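Local coordinates for Alpha/beta hydrolase fold-3 domain-containing protein (Enterococcus faecalis, PDB 2QRU) that is of uncharacterised function but has an alpha/beta hydrolase fold and probably acts as a hydrolase, at residues N129-T134 with H249-Q254; P142-K147 with S179-L184; Y66-N71 with L170-L175; P212-A217 with E265-W270. All coordinates share one frame; numbering follows the deposited sequence.

In the fold
Interactions 1 and 4 both reach the central sheet, through strands 127-130 and 213-218, which are neighbours in it. They touch where Phe130 and Phe251 pack on Thr216. Both contacts are buried and rich in aromatic rings, but interaction 1 adds a gripped tyrosine hydroxyl beside the putative active site, whereas interaction 4 is apolar between its segments. Interactions 2 and 3 share helix 173-181 and touch through Leu146 and Tyr173. Interaction 3 is buried and centres on an arginine bonded to carbonyl oxygens. Interaction 2 is a surface contact with one weak hydrogen bond. The centres of interactions 2 and 4 lie about 31 Å apart.

Interaction 1 (N129-T134 with H249-Q254); sequences NFYGYT and HDFLKQ. With PO4 (phosphate ion), chain B.
Tyr131 is the hub. His249 and Phe251 meet its ring, Asp250 and Leu252 its hydroxyl. Its CG sits between the backbone N and the carbonyl carbon (chi1 41°). The two side edges of the ring meet different partners. The CD1/CE1 edge points at the face of His249, with CD1 3.4 Å from His249 CE1. The CD2/CE2 edge points at the face of Phe251, where CE2 stands over the ring centre. Both pairs are T-shaped, with planes at 63°. His249 O lies 3.2 Å above the centre of the Tyr131 ring, and Phe130 CB lies over the opposite face, toward the rim.

The tip is held by two bonds. Tyr131 OH donates to Asp250 OD1 at 2.6 Å, on the anti side of a carboxylate turned nearly perpendicular to the ring. It accepts from Leu252 N at 3.0 Å in a fairly straight bond (162°). These fix the ring's tip, and Asp250 OD1 also forms a salt bridge with Arg103. Beside this, Leu252 CD2 makes a CH-pi contact over the Phe130 face, 4.0 Å from the ring centroid.

His249 is thus packed by Tyr131 while its nitrogens bond other groups. ND1 bonds Asp221. NE2 bonds Ser104 and, at 3.0 Å, O1 of a phosphate probably taken from the crystallisation liquor. The phosphate also bonds Gly36, Gly37 and Ala105 backbone nitrogens. The arrangement is consistent with a Ser104-His249-Asp221 triad of the alpha/beta hydrolase fold, Ser104 lying on what is probably the nucleophile elbow.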
# COMPACT_ATOMS: atom_id res chain seq x y z
N ASN A 129 -4.54 -7.17 0.56
CA ASN A 129 -4.51 -6.07 1.51
C ASN A 129 -3.85 -6.50 2.83
O ASN A 129 -4.39 -7.35 3.54
CB ASN A 129 -5.94 -5.68 1.86
CG ASN A 129 -5.98 -4.70 2.99
OD1 ASN A 129 -5.32 -3.67 2.92
ND2 ASN A 129 -6.76 -5.00 4.03
N PHE A 130 -2.71 -5.89 3.14
CA PHE A 130 -2.08 -5.98 4.47
C PHE A 130 -2.45 -4.72 5.23
O PHE A 130 -1.84 -3.66 4.99
CB PHE A 130 -0.58 -6.12 4.32
CG PHE A 130 -0.17 -7.50 3.92
CD1 PHE A 130 0.04 -8.47 4.93
CD2 PHE A 130 0.03 -7.83 2.61
CE1 PHE A 130 0.40 -9.80 4.58
CE2 PHE A 130 0.40 -9.13 2.24
CZ PHE A 130 0.59 -10.12 3.21
N TYR A 131 -3.47 -4.83 6.09
CA TYR A 131 -3.86 -3.79 7.07
C TYR A 131 -3.95 -2.36 6.49
O TYR A 131 -3.50 -1.37 7.09
CB TYR A 131 -3.00 -3.89 8.35
CG TYR A 131 -1.53 -4.17 8.13
CD1 TYR A 131 -0.64 -3.15 7.84
CD2 TYR A 131 -1.03 -5.48 8.21
CE1 TYR A 131 0.74 -3.41 7.65
CE2 TYR A 131 0.33 -5.75 8.00
CZ TYR A 131 1.21 -4.72 7.72
OH TYR A 131 2.58 -5.03 7.57
N GLY A 132 -4.57 -2.29 5.31
CA GLY A 132 -4.90 -0.99 4.70
C GLY A 132 -6.25 -0.47 5.22
O GLY A 132 -6.77 -0.90 6.26
N TYR A 133 -6.82 0.45 4.43
CA TYR A 133 -8.04 1.16 4.82
C TYR A 133 -8.73 1.72 3.59
O TYR A 133 -8.09 1.84 2.53
CB TYR A 133 -7.71 2.22 5.84
CG TYR A 133 -6.42 2.98 5.65
CD1 TYR A 133 -5.21 2.50 6.21
CD2 TYR A 133 -6.40 4.22 4.97
CE1 TYR A 133 -4.00 3.22 6.05
CE2 TYR A 133 -5.20 4.91 4.81
CZ TYR A 133 -4.02 4.42 5.38
OH TYR A 133 -2.83 5.12 5.26
N THR A 134 -10.01 2.09 3.75
CA THR A 134 -10.86 2.43 2.62
C THR A 134 -11.23 3.93 2.66
O THR A 134 -11.81 4.45 1.72
CB THR A 134 -12.18 1.61 2.66
OG1 THR A 134 -12.74 1.71 3.98
CG2 THR A 134 -11.92 0.13 2.32
N HIS A 249 0.65 -3.29 14.42
CA HIS A 249 0.23 -2.90 13.07
C HIS A 249 1.04 -3.52 11.92
O HIS A 249 0.48 -4.26 11.07
CB HIS A 249 0.27 -1.36 12.98
CG HIS A 249 0.00 -0.81 11.61
ND1 HIS A 249 -1.19 -0.99 10.95
CD2 HIS A 249 0.77 -0.05 10.78
CE1 HIS A 249 -1.15 -0.38 9.79
NE2 HIS A 249 0.03 0.19 9.66
N ASP A 250 2.34 -3.20 11.86
CA ASP A 250 3.08 -3.46 10.62
C ASP A 250 3.73 -4.82 10.66
O ASP A 250 4.96 -4.93 10.63
CB ASP A 250 4.13 -2.37 10.38
CG ASP A 250 4.73 -2.42 8.96
OD1 ASP A 250 4.10 -2.95 8.01
OD2 ASP A 250 5.84 -1.90 8.79
N PHE A 251 2.92 -5.87 10.74
CA PHE A 251 3.53 -7.18 11.05
C PHE A 251 4.35 -7.81 9.91
O PHE A 251 5.04 -8.83 10.14
CB PHE A 251 2.54 -8.17 11.67
CG PHE A 251 1.36 -8.49 10.78
CD1 PHE A 251 1.54 -9.36 9.72
CD2 PHE A 251 0.09 -7.94 11.02
CE1 PHE A 251 0.45 -9.70 8.89
CE2 PHE A 251 -0.99 -8.30 10.21
CZ PHE A 251 -0.80 -9.17 9.16
N LEU A 252 4.33 -7.19 8.71
CA LEU A 252 5.29 -7.61 7.66
C LEU A 252 6.77 -7.36 8.05
O LEU A 252 7.69 -7.91 7.42
CB LEU A 252 4.98 -6.98 6.29
CG LEU A 252 3.72 -7.48 5.57
CD1 LEU A 252 3.55 -6.60 4.39
CD2 LEU A 252 3.95 -8.89 5.13
N LYS A 253 7.00 -6.57 9.10
CA LYS A 253 8.36 -6.41 9.66
C LYS A 253 8.85 -7.66 10.37
O LYS A 253 10.07 -7.83 10.61
CB LYS A 253 8.39 -5.24 10.62
CG LYS A 253 8.23 -3.89 9.97
CD LYS A 253 8.51 -2.79 10.96
CE LYS A 253 7.52 -2.83 12.13
NZ LYS A 253 7.72 -1.67 13.04
N GLN A 254 7.90 -8.54 10.73
CA GLN A 254 8.22 -9.75 11.51
C GLN A 254 7.80 -11.03 10.82
O GLN A 254 7.00 -11.81 11.35
CB GLN A 254 7.52 -9.77 12.88
CG GLN A 254 7.62 -8.57 13.74
CD GLN A 254 6.55 -8.61 14.84
OE1 GLN A 254 5.74 -7.69 14.96
NE2 GLN A 254 6.53 -9.70 15.60
P PO4 B . 2.05 2.71 7.59
O1 PO4 B . 0.77 2.78 8.41
O2 PO4 B . 3.04 3.70 8.18
O3 PO4 B . 2.72 1.34 7.73
O4 PO4 B . 1.69 2.98 6.14

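Interaction 2 (P142-K147 with S179-L184); sequences PRKLLK and SIQQAL
Ile180 faces Arg143 and Leu145 from the last turn of helix 173-181. Its CG1 is anti to the carbonyl carbon (chi1 -67°), and CD1 beyond it packs on Leu145 CD1 at 3.7 Å. The two side chains cross at about a right angle. Ile180 CD1 also lies 4.0 Å from Arg143 NH2, a van der Waals contact made obliquely to the guanidinium. Arg143 NH1 bonds Glu223 O.

Gln181 comes next. Its chain is extended beyond CG and carries the amide to the backbone of the other segment. Gln181 NE2 gives a weak hydrogen bond to Leu146 O at 3.1 Å, well bent at 123°. The same NE2 touches Leu146 CB at 3.7 Å. It also bonds Gln148 O, and OE1 accepts from Ile150 N farther along the loop. Lys144 NZ comes within 4.2 Å of Gln181 CG.

After Gln181 the helix ends. Leu184 N bonds Ser179 O at 2.7 Å and Ala183 N bonds Ile180 O. With the positive phi of Ala183, this is a Schellman motif. In chain order the contact lies between strands 127-130 and 213-218, probably in a cap-like insertion, as in many alpha/beta hydrolases.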
# COMPACT_ATOMS: atom_id res chain seq x y z
N PRO A 142 -7.57 10.36 18.08
CA PRO A 142 -6.25 10.37 18.72
C PRO A 142 -5.60 8.97 18.74
O PRO A 142 -6.27 7.97 19.02
CB PRO A 142 -6.54 10.87 20.15
CG PRO A 142 -8.03 10.65 20.35
CD PRO A 142 -8.64 10.80 19.00
N ARG A 143 -4.32 8.92 18.39
CA ARG A 143 -3.53 7.70 18.44
C ARG A 143 -2.20 8.01 19.13
O ARG A 143 -1.58 9.05 18.88
CB ARG A 143 -3.26 7.15 17.04
CG ARG A 143 -4.51 6.63 16.32
CD ARG A 143 -4.24 6.37 14.84
NE ARG A 143 -3.86 7.58 14.11
CZ ARG A 143 -3.35 7.58 12.88
NH1 ARG A 143 -3.14 6.42 12.25
NH2 ARG A 143 -3.04 8.73 12.28
N LYS A 144 -1.78 7.13 20.03
CA LYS A 144 -0.45 7.23 20.61
C LYS A 144 0.30 6.02 20.08
O LYS A 144 -0.03 4.87 20.39
CB LYS A 144 -0.49 7.30 22.15
CG LYS A 144 0.84 7.69 22.84
CD LYS A 144 1.54 8.89 22.19
CE LYS A 144 0.84 10.22 22.48
NZ LYS A 144 1.33 11.32 21.59
N LEU A 145 1.28 6.30 19.21
CA LEU A 145 2.04 5.28 18.51
C LEU A 145 3.51 5.33 18.97
O LEU A 145 4.15 4.29 19.16
CB LEU A 145 1.91 5.45 16.99
CG LEU A 145 0.47 5.64 16.47
CD1 LEU A 145 0.41 6.05 14.99
CD2 LEU A 145 -0.39 4.40 16.74
N LEU A 146 4.03 6.55 19.12
CA LEU A 146 5.32 6.79 19.76
C LEU A 146 5.09 7.56 21.04
O LEU A 146 4.56 8.67 21.01
CB LEU A 146 6.25 7.60 18.86
CG LEU A 146 6.96 6.92 17.68
CD1 LEU A 146 7.80 7.97 16.96
CD2 LEU A 146 7.85 5.74 18.11
N LYS A 147 5.49 6.98 22.17
CA LYS A 147 5.33 7.61 23.48
C LYS A 147 6.17 8.88 23.66
O LYS A 147 5.69 9.87 24.22
CB LYS A 147 5.60 6.59 24.61
CG LYS A 147 5.85 7.17 26.01
CD LYS A 147 5.40 6.20 27.11
CE LYS A 147 6.33 6.22 28.32
NZ LYS A 147 6.53 7.58 28.88
N SER A 179 3.86 14.62 12.64
CA SER A 179 2.61 15.18 12.14
C SER A 179 1.43 14.60 12.91
O SER A 179 0.48 15.32 13.23
CB SER A 179 2.44 15.01 10.63
OG SER A 179 2.20 13.66 10.24
N ILE A 180 1.51 13.31 13.26
CA ILE A 180 0.49 12.67 14.08
C ILE A 180 0.42 13.32 15.47
O ILE A 180 -0.66 13.74 15.91
CB ILE A 180 0.73 11.15 14.21
CG1 ILE A 180 0.51 10.47 12.85
CG2 ILE A 180 -0.22 10.54 15.28
CD1 ILE A 180 0.91 8.99 12.80
N GLN A 181 1.57 13.41 16.14
CA GLN A 181 1.62 13.97 17.50
C GLN A 181 1.16 15.42 17.54
O GLN A 181 0.61 15.86 18.55
CB GLN A 181 3.04 13.86 18.07
CG GLN A 181 3.55 12.43 18.24
CD GLN A 181 4.95 12.36 18.83
OE1 GLN A 181 5.68 13.36 18.86
NE2 GLN A 181 5.33 11.18 19.30
N GLN A 182 1.37 16.14 16.44
CA GLN A 182 1.08 17.57 16.37
C GLN A 182 -0.27 17.88 15.72
O GLN A 182 -0.60 19.04 15.50
CB GLN A 182 2.19 18.30 15.61
CG GLN A 182 3.55 18.26 16.29
CD GLN A 182 3.57 19.00 17.61
OE1 GLN A 182 2.97 20.07 17.75
NE2 GLN A 182 4.26 18.43 18.59
N ALA A 183 -1.03 16.83 15.41
CA ALA A 183 -2.35 16.96 14.78
C ALA A 183 -2.29 17.61 13.38
O ALA A 183 -3.21 18.31 12.97
CB ALA A 183 -3.34 17.70 15.71
N LEU A 184 -1.20 17.36 12.65
CA LEU A 184 -0.97 18.01 11.35
C LEU A 184 -1.16 17.05 10.17
O LEU A 184 -1.01 17.43 9.01
CB LEU A 184 0.44 18.60 11.29
CG LEU A 184 0.78 19.81 12.16
CD1 LEU A 184 2.28 20.05 12.14
CD2 LEU A 184 0.03 21.04 11.68

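Interaction 3 (Y66-N71 with L170-L175); sequences YLLAPN and LSRYLL
Arg172 reaches across to Ala69 and Asn71, and its hydrogen bonds carry the contact. One nitrogen, NH2, serves both carbonyl groups. Arg172 NH2 bonds Ala69 O at 2.9 Å. The bond from Arg172 NH2 to Asn71 OD1 is 2.8 Å long. Ala69 O lies in the guanidinium plane, whereas Asn71 OD1 is tilted from it. At both acceptors the donor stands above the carbonyl plane. The chain bends at chi3 (61°), which sets NE off the extended line. Arg172 and Asn71 meet tip to tip. The other nitrogens are used too: Arg172 NE bonds Ile39 O and NH1 bonds Asp159 O. Asn71 ND2 bonds Lys162 O and Asp159 O, which fixes the amide that Arg172 uses.

Van der Waals contacts flank the bonds. Pro70 follows a cis peptide. Its CD touches Arg172 NH2 at 3.5 Å, near the guanidinium plane. The apolar pair is Pro70 CD and Leu175 CD2, which meet tip to tip at 3.8 Å. Leu68 CD1 packs obliquely on Arg172 NE at 4.0 Å.

The 66-71 segment resembles the YRLAPE-like motif of hormone-sensitive-lipase relatives. It leaves strand 59-64 and leads into helix 74-93, on which Leu67 packs. Arg172 stands just before helix 173-181. Phe188 of helix 185-189 touches both Pro70 and Leu175, so the loop between strand 59-64 and helix 74-93 packs against helices 173-181 and 185-189.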
# COMPACT_ATOMS: atom_id res chain seq x y z
N TYR A 66 5.61 5.79 -5.27
CA TYR A 66 4.57 6.80 -5.34
C TYR A 66 4.99 8.08 -4.59
O TYR A 66 5.90 8.05 -3.74
CB TYR A 66 3.25 6.21 -4.86
CG TYR A 66 3.26 5.65 -3.44
CD1 TYR A 66 3.16 6.51 -2.33
CD2 TYR A 66 3.35 4.25 -3.21
CE1 TYR A 66 3.14 6.02 -1.03
CE2 TYR A 66 3.31 3.75 -1.90
CZ TYR A 66 3.19 4.62 -0.82
OH TYR A 66 3.12 4.12 0.47
N LEU A 67 4.39 9.20 -4.96
CA LEU A 67 4.75 10.48 -4.34
C LEU A 67 4.36 10.52 -2.85
O LEU A 67 3.38 9.85 -2.44
CB LEU A 67 4.11 11.64 -5.12
CG LEU A 67 4.70 11.83 -6.52
CD1 LEU A 67 3.87 12.86 -7.26
CD2 LEU A 67 6.19 12.26 -6.49
N LEU A 68 5.10 11.31 -2.07
CA LEU A 68 4.91 11.36 -0.63
C LEU A 68 4.51 12.75 -0.18
O LEU A 68 4.99 13.75 -0.72
CB LEU A 68 6.15 10.91 0.14
CG LEU A 68 6.69 9.51 -0.19
CD1 LEU A 68 8.00 9.29 0.53
CD2 LEU A 68 5.65 8.43 0.16
N ALA A 69 3.62 12.76 0.81
CA ALA A 69 3.17 13.97 1.50
C ALA A 69 4.18 14.36 2.59
O ALA A 69 4.99 13.51 3.02
CB ALA A 69 1.76 13.73 2.09
N PRO A 70 4.18 15.63 3.03
CA PRO A 70 3.34 16.76 2.60
C PRO A 70 3.76 17.37 1.27
O PRO A 70 3.06 18.26 0.76
CB PRO A 70 3.54 17.80 3.73
CG PRO A 70 4.98 17.55 4.18
CD PRO A 70 5.18 16.04 4.05
N ASN A 71 4.93 16.94 0.75
CA ASN A 71 5.53 17.48 -0.49
C ASN A 71 4.54 17.43 -1.64
O ASN A 71 4.43 18.39 -2.41
CB ASN A 71 6.82 16.73 -0.84
CG ASN A 71 7.80 16.67 0.31
OD1 ASN A 71 7.43 16.35 1.44
ND2 ASN A 71 9.07 16.95 0.03
N LEU A 170 14.14 5.29 5.21
CA LEU A 170 13.10 5.66 6.16
C LEU A 170 13.43 6.93 6.95
O LEU A 170 13.07 7.06 8.13
CB LEU A 170 12.76 4.48 7.10
CG LEU A 170 12.71 3.08 6.47
CD1 LEU A 170 12.25 2.01 7.45
CD2 LEU A 170 11.82 3.09 5.25
N SER A 171 14.10 7.87 6.30
CA SER A 171 14.54 9.09 6.95
C SER A 171 13.37 10.02 7.29
O SER A 171 13.47 10.86 8.18
CB SER A 171 15.56 9.81 6.07
OG SER A 171 14.94 10.36 4.92
N ARG A 172 12.25 9.84 6.59
CA ARG A 172 11.08 10.69 6.81
C ARG A 172 10.13 10.10 7.87
O ARG A 172 9.06 10.66 8.13
CB ARG A 172 10.35 10.94 5.48
CG ARG A 172 11.21 11.60 4.38
CD ARG A 172 10.52 11.48 3.01
NE ARG A 172 9.22 12.15 3.01
CZ ARG A 172 9.05 13.46 2.83
NH1 ARG A 172 10.09 14.25 2.59
NH2 ARG A 172 7.82 14.00 2.87
N TYR A 173 10.55 8.98 8.47
CA TYR A 173 9.77 8.31 9.52
C TYR A 173 9.34 9.27 10.65
O TYR A 173 8.18 9.29 11.08
CB TYR A 173 10.55 7.10 10.07
CG TYR A 173 10.01 6.52 11.36
CD1 TYR A 173 10.42 7.04 12.60
CD2 TYR A 173 9.09 5.46 11.34
CE1 TYR A 173 9.92 6.52 13.78
CE2 TYR A 173 8.60 4.93 12.52
CZ TYR A 173 9.01 5.46 13.73
OH TYR A 173 8.52 4.94 14.90
N LEU A 174 10.28 10.09 11.12
CA LEU A 174 9.97 11.03 12.20
C LEU A 174 8.98 12.11 11.79
O LEU A 174 8.23 12.61 12.63
CB LEU A 174 11.25 11.68 12.76
CG LEU A 174 12.19 10.76 13.54
CD1 LEU A 174 13.27 11.53 14.28
CD2 LEU A 174 11.41 9.85 14.49
N LEU A 175 8.98 12.49 10.51
CA LEU A 175 8.08 13.55 10.04
C LEU A 175 6.64 13.06 10.15
O LEU A 175 5.73 13.79 10.56
CB LEU A 175 8.41 13.96 8.60
CG LEU A 175 7.65 15.16 8.03
CD1 LEU A 175 7.96 16.46 8.78
CD2 LEU A 175 7.96 15.31 6.55

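Interaction 4 (P212-A217 with E265-W270); sequences PCFSTA and EQLDSW
Phe214 O accepts a backbone hydrogen bond from Asn129 N, which ties Phe214 to strand 127-130 while its side chain meets Leu267 and Trp270. Its backbone is also bonded to Leu127. Between the two segments the contact is apolar.

Phe214 and Trp270 slide past each other in opposite directions. In Phe214 the bond to CB points toward the helix, and CG is anti to the backbone N (chi1 -178°). Phe214 CB stands over the centre of the Trp270 six-membered ring, 3.5 Å from the centroid and nearly on the normal, a CH-pi contact. Farther along, Phe214 CD2 touches Trp270 CG at 3.6 Å, and the phenyl ring meets the five-membered ring obliquely, planes at 59°. The indole also lies against the strand backbone: Trp270 CZ2 is 3.4 Å from Phe214 N. Pro212 O is at the indole edge, 3.9 Å from Trp270 CH2.

Leu267 CD1 makes a CH-pi contact over one face of Phe214. It is 4.0 Å from the ring centroid, offset toward the rim. Leu267 also packs on Phe130, and Trp270 reaches Val128 and Thr240 in the neighbouring strands.

The axes of strand 213-217 and helix 265-270 are 10.0 Å apart and antiparallel (173°). This is the usual way a helix lies on the central sheet in the alpha/beta hydrolase fold, here the C-terminal helix.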
# COMPACT_ATOMS: atom_id res chain seq x y z
N PRO A 212 -11.57 -10.17 -6.36
CA PRO A 212 -11.33 -10.86 -5.08
C PRO A 212 -10.12 -10.37 -4.34
O PRO A 212 -9.05 -10.11 -4.94
CB PRO A 212 -11.14 -12.32 -5.48
CG PRO A 212 -12.04 -12.41 -6.74
CD PRO A 212 -11.67 -11.13 -7.45
N CYS A 213 -10.28 -10.27 -3.03
CA CYS A 213 -9.25 -9.73 -2.20
C CYS A 213 -8.91 -10.68 -1.03
O CYS A 213 -9.84 -11.30 -0.42
CB CYS A 213 -9.73 -8.36 -1.68
SG CYS A 213 -8.51 -7.61 -0.54
N PHE A 214 -7.61 -10.84 -0.76
CA PHE A 214 -7.13 -11.48 0.47
C PHE A 214 -6.72 -10.38 1.42
O PHE A 214 -5.84 -9.55 1.11
CB PHE A 214 -5.93 -12.38 0.20
CG PHE A 214 -5.42 -13.09 1.42
CD1 PHE A 214 -4.57 -12.43 2.34
CD2 PHE A 214 -5.81 -14.42 1.65
CE1 PHE A 214 -4.09 -13.13 3.48
CE2 PHE A 214 -5.37 -15.12 2.80
CZ PHE A 214 -4.50 -14.49 3.70
N SER A 215 -7.39 -10.32 2.58
CA SER A 215 -7.25 -9.17 3.48
C SER A 215 -6.87 -9.65 4.87
O SER A 215 -7.43 -10.62 5.36
CB SER A 215 -8.60 -8.44 3.59
OG SER A 215 -8.52 -7.29 4.45
N THR A 216 -5.92 -8.98 5.52
CA THR A 216 -5.43 -9.41 6.83
C THR A 216 -4.97 -8.20 7.66
O THR A 216 -4.47 -7.21 7.13
CB THR A 216 -4.25 -10.43 6.65
OG1 THR A 216 -3.78 -10.85 7.94
CG2 THR A 216 -3.07 -9.79 5.86
N ALA A 217 -5.14 -8.32 8.98
CA ALA A 217 -4.74 -7.26 9.92
C ALA A 217 -4.78 -7.85 11.30
O ALA A 217 -5.44 -8.87 11.54
CB ALA A 217 -5.70 -6.08 9.85
N GLU A 265 1.18 -18.99 4.78
CA GLU A 265 0.68 -20.27 4.25
C GLU A 265 -0.74 -20.09 3.71
O GLU A 265 -1.08 -20.61 2.65
CB GLU A 265 0.69 -21.37 5.31
CG GLU A 265 2.07 -21.71 5.79
CD GLU A 265 2.07 -22.66 6.97
OE1 GLU A 265 0.98 -22.97 7.51
OE2 GLU A 265 3.19 -23.08 7.36
N GLN A 266 -1.57 -19.35 4.45
CA GLN A 266 -2.96 -19.04 4.04
C GLN A 266 -2.99 -18.24 2.74
O GLN A 266 -3.76 -18.57 1.81
CB GLN A 266 -3.72 -18.32 5.15
CG GLN A 266 -4.03 -19.24 6.33
CD GLN A 266 -4.44 -18.49 7.60
OE1 GLN A 266 -4.28 -17.28 7.72
NE2 GLN A 266 -4.92 -19.25 8.58
N LEU A 267 -2.13 -17.23 2.68
CA LEU A 267 -2.01 -16.39 1.48
C LEU A 267 -1.53 -17.25 0.30
O LEU A 267 -2.05 -17.11 -0.81
CB LEU A 267 -1.08 -15.20 1.73
CG LEU A 267 -0.85 -14.31 0.51
CD1 LEU A 267 -2.13 -13.81 -0.19
CD2 LEU A 267 0.06 -13.11 0.84
N ASP A 268 -0.55 -18.12 0.55
CA ASP A 268 -0.02 -18.97 -0.52
C ASP A 268 -1.12 -19.86 -1.08
O ASP A 268 -1.30 -19.96 -2.31
CB ASP A 268 1.16 -19.82 -0.02
CG ASP A 268 1.78 -20.61 -1.14
OD1 ASP A 268 2.58 -20.05 -1.90
OD2 ASP A 268 1.43 -21.80 -1.29
N SER A 269 -1.88 -20.50 -0.19
CA SER A 269 -2.98 -21.36 -0.61
C SER A 269 -4.01 -20.56 -1.42
O SER A 269 -4.48 -21.04 -2.46
CB SER A 269 -3.65 -22.01 0.60
OG SER A 269 -4.75 -22.82 0.23
N TRP A 270 -4.35 -19.36 -0.94
CA TRP A 270 -5.34 -18.50 -1.62
C TRP A 270 -4.82 -18.08 -3.01
O TRP A 270 -5.60 -18.06 -4.00
CB TRP A 270 -5.60 -17.27 -0.76
CG TRP A 270 -6.63 -16.31 -1.30
CD1 TRP A 270 -7.98 -16.33 -1.07
CD2 TRP A 270 -6.36 -15.15 -2.09
NE1 TRP A 270 -8.58 -15.26 -1.71
CE2 TRP A 270 -7.62 -14.52 -2.35
CE3 TRP A 270 -5.19 -14.59 -2.65
CZ2 TRP A 270 -7.72 -13.35 -3.09
CZ3 TRP A 270 -5.29 -13.39 -3.39
CH2 TRP A 270 -6.56 -12.80 -3.61